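Local coordinates for BAR/IMD domain-containing adapter protein 2-like 2 (Mus musculus, PDB 3OK8) that binds phosphoinositides through its I-BAR (IMD) domain and shapes membranes into planar or gently curved structures, at residues V94-M106 against F188-F200. Residues are numbered along the deposited sequence; the frame is centred on the assembly and turned at random.
Sequences VVQTFHGDLLQHM and FLAEKHLLLSNTF
Lys192 reaches the backbone of Asp101, and Leu196 runs past Thr97, where helices 71-147 and 153-217 pack antiparallel in the three-helix bundle of the I-BAR domain; the axes of the two short segments come within 9.5 Å at 164°. The polar link is one hydrogen bond: Lys192 NZ donates to Asp101 O at 2.8 Å, in the carbonyl plane. The helix is kinked here, His105 N making no bond to Asp101 O, and the lysine supplies that carbonyl with a donor. Bent at its second torsion, the lysine chain also lays CE over one face of the His105 ring, a CH-pi contact 4.0 Å from its centroid. With an alanine here, Asp101 O would probably lose this donor and the imidazole face its cover. His105 ND1 meets the edge of the Phe188 ring at CE2, the planes inclined at 29°.

Apolar contacts: Thr97 CG2 packs 3.5 Å from Leu196 CD2, Val94 CG1 lies 3.9 Å from Phe200 CB, and Met106 CE reaches Leu189 CD1, a tight 3.4 Å.

His193 ties this packing to the dimer: NE2 is hydrogen-bonded to Tyr53 OH of the second subunit, while ND1 donates in its ring plane to Leu189 O. Held thus, the imidazole presents a face to Leu102 CD1, a CH-pi contact 12° off the normal.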
loop_
_atom_site.group_PDB
_atom_site.type_symbol
_atom_site.label_atom_id
_atom_site.label_comp_id
_atom_site.label_asym_id
_atom_site.label_seq_id
_atom_site.Cartn_x
_atom_site.Cartn_y
_atom_site.Cartn_z
ATOM N N VAL A 94 -1.403 -10.843 2.982
ATOM C CA VAL A 94 -2.082 -10.669 1.703
ATOM C C VAL A 94 -1.101 -10.764 0.531
ATOM O O VAL A 94 -1.399 -11.380 -0.499
ATOM C CB VAL A 94 -2.737 -9.284 1.667
ATOM C CG1 VAL A 94 -3.583 -9.106 0.414
ATOM C CG2 VAL A 94 -3.546 -9.053 2.944
ATOM N N VAL A 95 0.058 -10.122 0.687
ATOM C CA VAL A 95 1.125 -10.161 -0.309
ATOM C C VAL A 95 1.617 -11.587 -0.530
ATOM O O VAL A 95 2.021 -11.959 -1.638
ATOM C CB VAL A 95 2.342 -9.294 0.112
ATOM C CG1 VAL A 95 3.380 -9.262 -0.993
ATOM C CG2 VAL A 95 1.908 -7.874 0.484
ATOM N N GLN A 96 1.576 -12.396 0.520
ATOM C CA GLN A 96 2.072 -13.759 0.404
ATOM C C GLN A 96 1.028 -14.688 -0.203
ATOM O O GLN A 96 1.375 -15.675 -0.846
ATOM C CB GLN A 96 2.566 -14.287 1.749
ATOM C CG GLN A 96 3.687 -15.317 1.614
ATOM C CD GLN A 96 4.870 -14.823 0.767
ATOM O OE1 GLN A 96 5.623 -15.631 0.215
ATOM N NE2 GLN A 96 5.035 -13.499 0.663
ATOM N N THR A 97 -0.246 -14.366 0.001
ATOM C CA THR A 97 -1.349 -15.055 -0.687
ATOM C C THR A 97 -1.252 -14.820 -2.197
ATOM O O THR A 97 -1.331 -15.754 -3.000
ATOM C CB THR A 97 -2.726 -14.554 -0.182
ATOM O OG1 THR A 97 -2.902 -14.927 1.193
ATOM C CG2 THR A 97 -3.860 -15.145 -1.003
ATOM N N PHE A 98 -1.092 -13.553 -2.564
ATOM C CA PHE A 98 -0.856 -13.130 -3.937
ATOM C C PHE A 98 0.290 -13.916 -4.565
ATOM O O PHE A 98 0.167 -14.421 -5.674
ATOM C CB PHE A 98 -0.548 -11.634 -3.947
ATOM C CG PHE A 98 -0.505 -11.019 -5.315
ATOM C CD1 PHE A 98 0.327 -9.947 -5.564
ATOM C CD2 PHE A 98 -1.293 -11.509 -6.350
ATOM C CE1 PHE A 98 0.379 -9.359 -6.819
ATOM C CE2 PHE A 98 -1.256 -10.924 -7.612
ATOM C CZ PHE A 98 -0.416 -9.844 -7.849
ATOM N N HIS A 99 1.397 -14.021 -3.842
ATOM C CA HIS A 99 2.578 -14.743 -4.302
ATOM C C HIS A 99 2.346 -16.252 -4.369
ATOM O O HIS A 99 2.337 -16.843 -5.454
ATOM C CB HIS A 99 3.772 -14.443 -3.380
ATOM C CG HIS A 99 4.935 -15.370 -3.567
ATOM N ND1 HIS A 99 5.738 -15.345 -4.689
ATOM C CD2 HIS A 99 5.433 -16.347 -2.772
ATOM C CE1 HIS A 99 6.678 -16.267 -4.579
ATOM N NE2 HIS A 99 6.517 -16.888 -3.423
ATOM N N GLY A 100 2.164 -16.865 -3.200
ATOM C CA GLY A 100 2.060 -18.309 -3.068
ATOM C C GLY A 100 0.853 -18.969 -3.737
ATOM O O GLY A 100 1.000 -19.997 -4.407
ATOM N N ASP A 101 -0.331 -18.380 -3.558
ATOM C CA ASP A 101 -1.601 -18.958 -4.025
ATOM C C ASP A 101 -1.926 -18.649 -5.479
ATOM O O ASP A 101 -2.709 -19.360 -6.137
ATOM C CB ASP A 101 -2.759 -18.430 -3.171
ATOM C CG ASP A 101 -2.958 -19.226 -1.897
ATOM O OD1 ASP A 101 -2.827 -18.636 -0.809
ATOM O OD2 ASP A 101 -3.256 -20.437 -1.986
ATOM N N LEU A 102 -1.354 -17.566 -5.980
ATOM C CA LEU A 102 -1.743 -17.097 -7.292
ATOM C C LEU A 102 -0.560 -17.115 -8.259
ATOM O O LEU A 102 -0.586 -17.837 -9.256
ATOM C CB LEU A 102 -2.370 -15.712 -7.160
ATOM C CG LEU A 102 -3.161 -15.102 -8.309
ATOM C CD1 LEU A 102 -4.139 -14.094 -7.763
ATOM C CD2 LEU A 102 -2.250 -14.457 -9.319
ATOM N N LEU A 103 0.488 -16.358 -7.936
ATOM C CA LEU A 103 1.634 -16.184 -8.823
ATOM C C LEU A 103 2.510 -17.431 -9.026
ATOM O O LEU A 103 3.021 -17.643 -10.123
ATOM C CB LEU A 103 2.476 -14.986 -8.368
ATOM C CG LEU A 103 2.232 -13.605 -8.996
ATOM C CD1 LEU A 103 0.823 -13.423 -9.512
ATOM C CD2 LEU A 103 2.587 -12.476 -8.008
ATOM N N GLN A 104 2.692 -18.251 -7.993
ATOM C CA GLN A 104 3.443 -19.500 -8.159
ATOM C C GLN A 104 2.588 -20.539 -8.883
ATOM O O GLN A 104 3.092 -21.488 -9.500
ATOM C CB GLN A 104 3.889 -20.064 -6.812
ATOM C CG GLN A 104 5.033 -19.320 -6.153
ATOM C CD GLN A 104 5.406 -19.922 -4.802
ATOM O OE1 GLN A 104 6.048 -19.276 -3.983
ATOM N NE2 GLN A 104 5.001 -21.166 -4.569
ATOM N N HIS A 105 1.278 -20.355 -8.800
ATOM C CA HIS A 105 0.357 -21.288 -9.426
ATOM C C HIS A 105 0.394 -21.176 -10.951
ATOM O O HIS A 105 0.495 -22.183 -11.660
ATOM C CB HIS A 105 -1.062 -21.056 -8.907
ATOM C CG HIS A 105 -1.967 -22.230 -9.104
ATOM N ND1 HIS A 105 -2.894 -22.290 -10.122
ATOM C CD2 HIS A 105 -2.072 -23.397 -8.426
ATOM C CE1 HIS A 105 -3.540 -23.442 -10.057
ATOM N NE2 HIS A 105 -3.060 -24.131 -9.037
ATOM N N MET A 106 0.315 -19.949 -11.451
ATOM C CA MET A 106 0.277 -19.721 -12.885
ATOM C C MET A 106 1.569 -20.135 -13.580
ATOM O O MET A 106 1.527 -20.844 -14.580
ATOM C CB MET A 106 -0.065 -18.269 -13.200
ATOM C CG MET A 106 -1.536 -17.929 -13.020
ATOM S SD MET A 106 -1.813 -16.139 -13.077
ATOM C CE MET A 106 -3.438 -16.016 -12.325
ATOM N N PHE A 188 -11.348 -19.578 -13.400
ATOM C CA PHE A 188 -10.227 -19.860 -12.517
ATOM C C PHE A 188 -9.483 -18.560 -12.216
ATOM O O PHE A 188 -8.971 -18.381 -11.122
ATOM C CB PHE A 188 -9.285 -20.880 -13.158
ATOM C CG PHE A 188 -7.822 -20.706 -12.784
ATOM C CD1 PHE A 188 -7.039 -19.729 -13.405
ATOM C CD2 PHE A 188 -7.225 -21.539 -11.842
ATOM C CE1 PHE A 188 -5.699 -19.578 -13.080
ATOM C CE2 PHE A 188 -5.888 -21.398 -11.512
ATOM C CZ PHE A 188 -5.119 -20.411 -12.128
ATOM N N LEU A 189 -9.431 -17.662 -13.196
ATOM C CA LEU A 189 -8.776 -16.371 -13.030
ATOM C C LEU A 189 -9.608 -15.521 -12.084
ATOM O O LEU A 189 -9.096 -14.941 -11.115
ATOM C CB LEU A 189 -8.607 -15.678 -14.385
ATOM C CG LEU A 189 -7.576 -14.558 -14.491
ATOM C CD1 LEU A 189 -6.231 -15.020 -13.928
ATOM C CD2 LEU A 189 -7.425 -14.089 -15.944
ATOM N N ALA A 190 -10.907 -15.480 -12.349
ATOM C CA ALA A 190 -11.835 -14.779 -11.481
ATOM C C ALA A 190 -11.848 -15.325 -10.042
ATOM O O ALA A 190 -11.967 -14.559 -9.094
ATOM C CB ALA A 190 -13.233 -14.785 -12.077
ATOM N N GLU A 191 -11.721 -16.637 -9.873
ATOM C CA GLU A 191 -11.810 -17.232 -8.534
ATOM C C GLU A 191 -10.565 -16.899 -7.711
ATOM O O GLU A 191 -10.671 -16.487 -6.557
ATOM C CB GLU A 191 -12.022 -18.751 -8.598
ATOM C CG GLU A 191 -13.363 -19.171 -9.249
ATOM C CD GLU A 191 -13.670 -20.676 -9.145
ATOM O OE1 GLU A 191 -12.743 -21.490 -8.937
ATOM O OE2 GLU A 191 -14.854 -21.058 -9.288
ATOM N N LYS A 192 -9.389 -17.080 -8.304
ATOM C CA LYS A 192 -8.141 -16.758 -7.613
ATOM C C LYS A 192 -8.094 -15.298 -7.183
ATOM O O LYS A 192 -7.530 -14.969 -6.153
ATOM C CB LYS A 192 -6.944 -17.079 -8.498
ATOM C CG LYS A 192 -6.685 -18.560 -8.649
ATOM C CD LYS A 192 -6.000 -19.099 -7.417
ATOM C CE LYS A 192 -5.244 -20.370 -7.748
ATOM N NZ LYS A 192 -4.903 -21.099 -6.498
ATOM N N HIS A 193 -8.693 -14.421 -7.972
ATOM C CA HIS A 193 -8.688 -13.008 -7.647
ATOM C C HIS A 193 -9.757 -12.664 -6.644
ATOM O O HIS A 193 -9.664 -11.652 -5.943
ATOM C CB HIS A 193 -8.787 -12.160 -8.910
ATOM C CG HIS A 193 -7.468 -11.987 -9.594
ATOM N ND1 HIS A 193 -6.980 -12.890 -10.514
ATOM C CD2 HIS A 193 -6.509 -11.043 -9.447
ATOM C CE1 HIS A 193 -5.788 -12.496 -10.926
ATOM N NE2 HIS A 193 -5.477 -11.379 -10.291
ATOM N N LEU A 194 -10.760 -13.527 -6.554
ATOM C CA LEU A 194 -11.764 -13.412 -5.502
ATOM C C LEU A 194 -11.152 -13.769 -4.144
ATOM O O LEU A 194 -11.454 -13.131 -3.140
ATOM C CB LEU A 194 -12.953 -14.324 -5.792
ATOM C CG LEU A 194 -14.356 -13.737 -5.617
ATOM C CD1 LEU A 194 -15.390 -14.866 -5.510
ATOM C CD2 LEU A 194 -14.438 -12.823 -4.411
ATOM N N LEU A 195 -10.297 -14.788 -4.113
ATOM C CA LEU A 195 -9.589 -15.139 -2.884
ATOM C C LEU A 195 -8.667 -13.986 -2.449
ATOM O O LEU A 195 -8.623 -13.607 -1.278
ATOM C CB LEU A 195 -8.800 -16.445 -3.057
ATOM C CG LEU A 195 -7.504 -16.582 -2.237
ATOM C CD1 LEU A 195 -7.801 -16.664 -0.741
ATOM C CD2 LEU A 195 -6.630 -17.761 -2.688
ATOM N N LEU A 196 -7.936 -13.410 -3.390
ATOM C CA LEU A 196 -7.113 -12.265 -3.041
ATOM C C LEU A 196 -7.972 -11.141 -2.468
ATOM O O LEU A 196 -7.667 -10.610 -1.398
ATOM C CB LEU A 196 -6.335 -11.762 -4.239
ATOM C CG LEU A 196 -5.422 -12.723 -4.998
ATOM C CD1 LEU A 196 -4.292 -11.902 -5.588
ATOM C CD2 LEU A 196 -4.885 -13.851 -4.131
ATOM N N SER A 197 -9.045 -10.786 -3.176
ATOM C CA SER A 197 -9.937 -9.708 -2.739
ATOM C C SER A 197 -10.450 -9.941 -1.327
ATOM O O SER A 197 -10.689 -8.988 -0.572
ATOM C CB SER A 197 -11.133 -9.561 -3.685
ATOM O OG SER A 197 -10.717 -9.172 -4.983
ATOM N N ASN A 198 -10.619 -11.217 -0.987
ATOM C CA ASN A 198 -11.158 -11.613 0.304
ATOM C C ASN A 198 -10.144 -11.490 1.437
ATOM O O ASN A 198 -10.469 -10.988 2.512
ATOM C CB ASN A 198 -11.688 -13.046 0.246
ATOM C CG ASN A 198 -13.051 -13.179 0.883
ATOM O OD1 ASN A 198 -13.338 -14.158 1.580
ATOM N ND2 ASN A 198 -13.906 -12.189 0.649
ATOM N N THR A 199 -8.924 -11.967 1.203
ATOM C CA THR A 199 -7.859 -11.813 2.185
ATOM C C THR A 199 -7.613 -10.329 2.446
ATOM O O THR A 199 -7.413 -9.912 3.586
ATOM C CB THR A 199 -6.548 -12.475 1.724
ATOM O OG1 THR A 199 -5.982 -11.719 0.651
ATOM C CG2 THR A 199 -6.803 -13.891 1.236
ATOM N N PHE A 200 -7.654 -9.533 1.385
ATOM C CA PHE A 200 -7.350 -8.116 1.490
ATOM C C PHE A 200 -8.453 -7.374 2.213
ATOM O O PHE A 200 -8.184 -6.433 2.969
ATOM C CB PHE A 200 -7.139 -7.503 0.113
ATOM C CG PHE A 200 -6.867 -6.033 0.147
ATOM C CD1 PHE A 200 -5.630 -5.550 0.571
ATOM C CD2 PHE A 200 -7.843 -5.127 -0.236
ATOM C CE1 PHE A 200 -5.362 -4.176 0.599
ATOM C CE2 PHE A 200 -7.592 -3.755 -0.213
ATOM C CZ PHE A 200 -6.348 -3.278 0.202
#